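Local coordinates for 3-keto-5-aminohexanoate cleavage protein (Burkholderia xenovorans LB400, PDB 3E02) that probably catalyses zinc-dependent cleavage of a beta-keto acid such as 3-keto-5-aminohexanoate, at the interface of chains A and B. Numbering follows the deposited sequence. Chains: chain A/B, uncharacterized protein DUF849.

Contact 1: the interface of chains A and B. Residues chain A 116, 147, 149-151; chain B 118, 146-147.
The carboxamide of B:Asn118 is gripped at both of its polar ends by chain A. Its oxygen OD1 accepts a short hydrogen bond from the hydroxyl OG of A:Ser116 at 2.6 Å, the donor lying 27° off the carbonyl plane. Its amide nitrogen ND2 donates to the backbone carbonyl O of A:Asn150 at 2.8 Å. That bond is nearly straight, 166° at the hydrogen, and the acceptor lies almost in the plane of the amide. Two bonds from different segments of chain A fix the rotation of the amide and distinguish its oxygen end from its nitrogen end.

Within chain A, the backbone N of A:Asn150 donates to A:Ser116 OG at 2.8 Å. The hydroxyl thus accepts from its own chain while donating to the other, and A:Asn150 contributes both to positioning the serine and, through its carbonyl, to holding the amide. A:Ser116 OG stands beside its own backbone N (chi1 -59°), the rotation that lets it bridge these two partners.

A water joins the backbones: it bonds the N of B:Asn118 at 2.9 Å and the carbonyl O of A:Ser116 at 3.2 Å.

Apolar packing centres on B:Ile147, which loses 50 Å² of surface here. The side chain of A:Thr151 crosses it at about a right angle, methyl CG2 meeting CG1 of the isoleucine at 3.6 Å. The terminal methyl CD1 of B:Ile147 reaches farther into chain A, touching CB of A:Ser116 at 3.7 Å and CB of A:Ser149 at 3.9 Å. The two Ile147 side chains run antiparallel alongside each other, with CD1 of each near CG2 of the other.

This patch joins short strand 117-118 and the start of strand 147-148 of chain B to loop residues and the start of strand 147-148 of chain A. With its symmetry twin it probably stabilises the pairing of subunits in the tetrameric deposited assembly.

Contact 2: the interface of chains A and B. Residues chain A 176, 212-213, 216; chain B 176, 212-213, 216.
The imidazole rings of A:His216 and B:His216 lie face to face across the two-fold axis, their planes parallel and their centroids 3.9 Å apart. On one face, CG of the partner sits over the middle of each ring, 3.5 Å from its plane. Around the rim, level with the ring, are methyl CG2 of the valine from the same chain, A:Val176 or B:Val176, and CG of the opposite asparagine, B:Asn213 or A:Asn213.

Each histidine also makes a hydrogen bond from its edge. NE2 of B:His216 donates to the side-chain oxygen OD1 of A:Asn213 at 2.7 Å, and A:His216 does the same to B:Asn213. The donor lies in the carbonyl plane and the acceptor close to the ring plane, although the bond is bent to 139° at the hydrogen. Because NE2 bonds at the edge, the ring face is left to the stack. Amide and ring are turned 73° apart. With CG anti to the backbone N (chi1 -179°), the histidine is directed beyond its own helix 211-225 toward the first turn of the partner's. It accounts for 67 Å² of hidden surface in each chain. Close parallel stacking of two imidazoles would probably disfavour both being charged.

On the two-fold axis beside the rings, CG2 of A:Val176 meets CG2 of B:Val176 at 3.7 Å.

Contact 1: the interface of chains A and B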
ATOM      1  N   SER A 116      19.568  10.248  10.968  1.00 33.82           N
ATOM      2  CA  SER A 116      19.411  11.130  12.119  1.00 34.29           C
ATOM      3  C   SER A 116      17.927  11.361  12.319  1.00 35.42           C
ATOM      4  O   SER A 116      17.183  11.572  11.347  1.00 37.22           O
ATOM      5  CB  SER A 116      20.136  12.458  11.909  1.00 33.70           C
ATOM      6  OG  SER A 116      21.522  12.262  11.694  1.00 34.01           O
ATOM      7  N   ILE A 147      18.405  14.718  19.191  1.00 36.14           N
ATOM      8  CA  ILE A 147      18.475  14.080  17.878  1.00 36.28           C
ATOM      9  C   ILE A 147      19.464  12.921  18.012  1.00 37.01           C
ATOM     10  O   ILE A 147      20.590  13.125  18.478  1.00 37.38           O
ATOM     11  CB  ILE A 147      19.003  15.046  16.786  1.00 36.30           C
ATOM     12  CG1 ILE A 147      18.098  16.280  16.647  1.00 34.65           C
ATOM     13  CG2 ILE A 147      19.115  14.317  15.424  1.00 36.24           C
ATOM     14  CD1 ILE A 147      18.703  17.393  15.801  1.00 35.30           C
ATOM     15  N   SER A 149      21.929  11.287  16.352  1.00 38.38           N
ATOM     16  CA  SER A 149      22.709  11.726  15.185  1.00 37.84           C
ATOM     17  C   SER A 149      23.375  10.597  14.419  1.00 37.84           C
ATOM     18  O   SER A 149      24.110   9.837  15.000  1.00 38.91           O
ATOM     19  CB  SER A 149      23.793  12.710  15.627  1.00 38.15           C
ATOM     20  OG  SER A 149      24.542  13.187  14.506  1.00 37.39           O
ATOM     21  N   ASN A 150      23.119  10.494  13.112  1.00 37.38           N
ATOM     22  CA  ASN A 150      23.812   9.541  12.223  1.00 37.08           C
ATOM     23  C   ASN A 150      23.875  10.185  10.834  1.00 35.72           C
ATOM     24  O   ASN A 150      23.148   9.812   9.934  1.00 35.14           O
ATOM     25  CB  ASN A 150      23.096   8.183  12.154  1.00 38.45           C
ATOM     26  CG  ASN A 150      22.944   7.541  13.496  1.00 43.88           C
ATOM     27  OD1 ASN A 150      23.914   7.036  14.030  1.00 48.53           O
ATOM     28  ND2 ASN A 150      21.727   7.569  14.066  1.00 44.55           N
ATOM     29  N   THR A 151      24.755  11.174  10.685  1.00 34.88           N
ATOM     30  CA  THR A 151      24.911  11.879   9.414  1.00 33.43           C
ATOM     31  C   THR A 151      25.543  10.939   8.395  1.00 33.38           C
ATOM     32  O   THR A 151      26.075   9.888   8.768  1.00 33.91           O
ATOM     33  CB  THR A 151      25.753  13.155   9.544  1.00 32.94           C
ATOM     34  OG1 THR A 151      27.103  12.805   9.849  1.00 33.48           O
ATOM     35  CG2 THR A 151      25.191  14.110  10.605  1.00 34.05           C
TER
ATOM     36  N   ASN B 118      18.922  13.992   8.221  1.00 33.89           N
ATOM     37  CA  ASN B 118      20.095  14.216   7.368  1.00 33.84           C
ATOM     38  C   ASN B 118      19.571  14.953   6.123  1.00 34.06           C
ATOM     39  O   ASN B 118      18.469  14.664   5.657  1.00 33.90           O
ATOM     40  CB  ASN B 118      20.732  12.898   6.926  1.00 34.05           C
ATOM     41  CG  ASN B 118      21.417  12.164   8.055  1.00 35.37           C
ATOM     42  OD1 ASN B 118      21.672  12.732   9.120  1.00 35.46           O
ATOM     43  ND2 ASN B 118      21.745  10.895   7.820  1.00 34.85           N
ATOM     44  N   PHE B 146      25.601  17.019   7.853  1.00 37.87           N
ATOM     45  CA  PHE B 146      24.599  17.987   8.279  1.00 37.07           C
ATOM     46  C   PHE B 146      23.250  17.353   8.594  1.00 36.47           C
ATOM     47  O   PHE B 146      22.811  16.449   7.885  1.00 35.87           O
ATOM     48  CB  PHE B 146      24.403  19.020   7.178  1.00 37.41           C
ATOM     49  CG  PHE B 146      23.334  20.043   7.463  1.00 39.61           C
ATOM     50  CD1 PHE B 146      23.522  21.019   8.435  1.00 44.80           C
ATOM     51  CD2 PHE B 146      22.139  20.042   6.747  1.00 41.74           C
ATOM     52  CE1 PHE B 146      22.521  21.966   8.698  1.00 41.69           C
ATOM     53  CE2 PHE B 146      21.148  20.984   7.002  1.00 43.19           C
ATOM     54  CZ  PHE B 146      21.347  21.952   7.978  1.00 41.00           C
ATOM     55  N   ILE B 147      22.605  17.884   9.637  1.00 36.14           N
ATOM     56  CA  ILE B 147      21.255  17.505  10.051  1.00 36.28           C
ATOM     57  C   ILE B 147      20.419  18.785  10.023  1.00 37.01           C
ATOM     58  O   ILE B 147      20.812  19.789  10.625  1.00 37.38           O
ATOM     59  CB  ILE B 147      21.224  16.934  11.491  1.00 36.30           C
ATOM     60  CG1 ILE B 147      22.109  15.683  11.616  1.00 34.65           C
ATOM     61  CG2 ILE B 147      19.772  16.597  11.912  1.00 36.24           C
ATOM     62  CD1 ILE B 147      22.346  15.239  13.054  1.00 35.30           C
TER
HETATM   63  O   HOH W   1      18.130  11.256   8.350  0.50 13.03           O

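Contact 2: the interface of chains A and B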
ATOM      1  N   VAL A 176      11.223   5.390   6.553  1.00 33.64           N
ATOM      2  CA  VAL A 176      11.402   5.016   5.140  1.00 33.65           C
ATOM      3  C   VAL A 176      12.674   5.634   4.540  1.00 33.63           C
ATOM      4  O   VAL A 176      13.383   4.963   3.787  1.00 33.41           O
ATOM      5  CB  VAL A 176      10.165   5.385   4.289  1.00 34.66           C
ATOM      6  CG1 VAL A 176      10.357   4.946   2.828  1.00 32.92           C
ATOM      7  CG2 VAL A 176       8.881   4.760   4.910  1.00 33.62           C
ATOM      8  N   GLU A 212       0.551  -1.014   8.391  1.00 37.64           N
ATOM      9  CA  GLU A 212       0.796  -0.540   7.033  1.00 38.47           C
ATOM     10  C   GLU A 212       2.252  -0.075   6.837  1.00 37.84           C
ATOM     11  O   GLU A 212       2.804  -0.213   5.743  1.00 35.85           O
ATOM     12  CB  GLU A 212      -0.112   0.629   6.637  1.00 40.33           C
ATOM     13  CG  GLU A 212      -1.592   0.332   6.560  1.00 46.76           C
ATOM     14  CD  GLU A 212      -2.335   0.507   7.878  1.00 54.54           C
ATOM     15  OE1 GLU A 212      -1.711   0.529   8.982  1.00 50.21           O
ATOM     16  OE2 GLU A 212      -3.573   0.611   7.783  1.00 56.48           O
ATOM     17  N   ASN A 213       2.849   0.497   7.889  1.00 35.63           N
ATOM     18  CA  ASN A 213       4.244   0.959   7.827  1.00 36.56           C
ATOM     19  C   ASN A 213       5.246  -0.177   7.626  1.00 36.36           C
ATOM     20  O   ASN A 213       6.231   0.015   6.924  1.00 34.91           O
ATOM     21  CB  ASN A 213       4.604   1.814   9.064  1.00 35.78           C
ATOM     22  CG  ASN A 213       3.843   3.134   9.099  1.00 36.53           C
ATOM     23  OD1 ASN A 213       3.562   3.725   8.053  1.00 36.75           O
ATOM     24  ND2 ASN A 213       3.525   3.617  10.304  1.00 32.62           N
ATOM     25  N   HIS A 216       4.812  -1.447   4.007  1.00 36.34           N
ATOM     26  CA  HIS A 216       5.339  -0.412   3.125  1.00 36.02           C
ATOM     27  C   HIS A 216       6.866  -0.447   3.071  1.00 35.50           C
ATOM     28  O   HIS A 216       7.434  -0.401   1.990  1.00 34.99           O
ATOM     29  CB  HIS A 216       4.849   0.989   3.499  1.00 36.47           C
ATOM     30  CG  HIS A 216       5.372   2.058   2.588  1.00 36.53           C
ATOM     31  ND1 HIS A 216       4.947   2.199   1.283  1.00 35.76           N
ATOM     32  CD2 HIS A 216       6.310   3.014   2.784  1.00 37.50           C
ATOM     33  CE1 HIS A 216       5.596   3.204   0.721  1.00 36.63           C
ATOM     34  NE2 HIS A 216       6.425   3.719   1.614  1.00 36.17           N
TER
ATOM     35  N   VAL B 176       7.698   9.652   6.747  1.00 33.64           N
ATOM     36  CA  VAL B 176       6.473   9.195   7.425  1.00 33.65           C
ATOM     37  C   VAL B 176       6.464   9.580   8.913  1.00 33.63           C
ATOM     38  O   VAL B 176       5.422   9.986   9.432  1.00 33.41           O
ATOM     39  CB  VAL B 176       6.260   7.672   7.257  1.00 34.66           C
ATOM     40  CG1 VAL B 176       4.955   7.226   7.935  1.00 32.92           C
ATOM     41  CG2 VAL B 176       6.279   7.292   5.747  1.00 33.62           C
ATOM     42  N   GLU B 212       4.758   5.235  -4.659  1.00 37.64           N
ATOM     43  CA  GLU B 212       4.199   4.511  -3.522  1.00 38.47           C
ATOM     44  C   GLU B 212       4.331   5.309  -2.210  1.00 37.84           C
ATOM     45  O   GLU B 212       3.472   5.202  -1.331  1.00 35.85           O
ATOM     46  CB  GLU B 212       4.865   3.150  -3.295  1.00 40.33           C
ATOM     47  CG  GLU B 212       4.680   2.124  -4.389  1.00 46.76           C
ATOM     48  CD  GLU B 212       5.727   2.190  -5.494  1.00 54.54           C
ATOM     49  OE1 GLU B 212       6.436   3.228  -5.661  1.00 50.21           O
ATOM     50  OE2 GLU B 212       5.816   1.171  -6.207  1.00 56.48           O
ATOM     51  N   ASN B 213       5.419   6.076  -2.077  1.00 35.63           N
ATOM     52  CA  ASN B 213       5.641   6.899  -0.878  1.00 36.56           C
ATOM     53  C   ASN B 213       4.599   8.004  -0.705  1.00 36.36           C
ATOM     54  O   ASN B 213       4.220   8.294   0.423  1.00 34.91           O
ATOM     55  CB  ASN B 213       7.077   7.471  -0.853  1.00 35.78           C
ATOM     56  CG  ASN B 213       8.132   6.386  -0.681  1.00 36.53           C
ATOM     57  OD1 ASN B 213       7.899   5.386   0.004  1.00 36.75           O
ATOM     58  ND2 ASN B 213       9.309   6.586  -1.282  1.00 32.62           N
ATOM     59  N   HIS B 216       1.282   6.292   0.277  1.00 36.34           N
ATOM     60  CA  HIS B 216       1.442   5.802   1.641  1.00 36.02           C
ATOM     61  C   HIS B 216       1.289   6.930   2.661  1.00 35.50           C
ATOM     62  O   HIS B 216       0.575   6.768   3.640  1.00 34.99           O
ATOM     63  CB  HIS B 216       2.766   5.064   1.854  1.00 36.47           C
ATOM     64  CG  HIS B 216       2.931   4.544   3.249  1.00 36.53           C
ATOM     65  ND1 HIS B 216       2.199   3.482   3.740  1.00 35.76           N
ATOM     66  CD2 HIS B 216       3.721   4.960   4.267  1.00 37.50           C
ATOM     67  CE1 HIS B 216       2.540   3.265   4.999  1.00 36.63           C
ATOM     68  NE2 HIS B 216       3.467   4.145   5.340  1.00 36.17           N
TER

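Contact 1 and contact 2 belong to the same two-fold interface between chains A and B and lie along the same axis, the centres of their C-alpha atoms about 21 Å apart. They share no residue. Contact 1 uses loops and the short strands 117-118 and 147-148; it meets the axis at the Ile147 pair and extends to one side, at the serine-asparagine bonds, which recur with the chains exchanged. Contact 2 straddles the axis and uses helices 176-187 and 211-225 of both subunits. Together they should restrain rocking of the pair, although the structure alone does not establish the oligomer in solution.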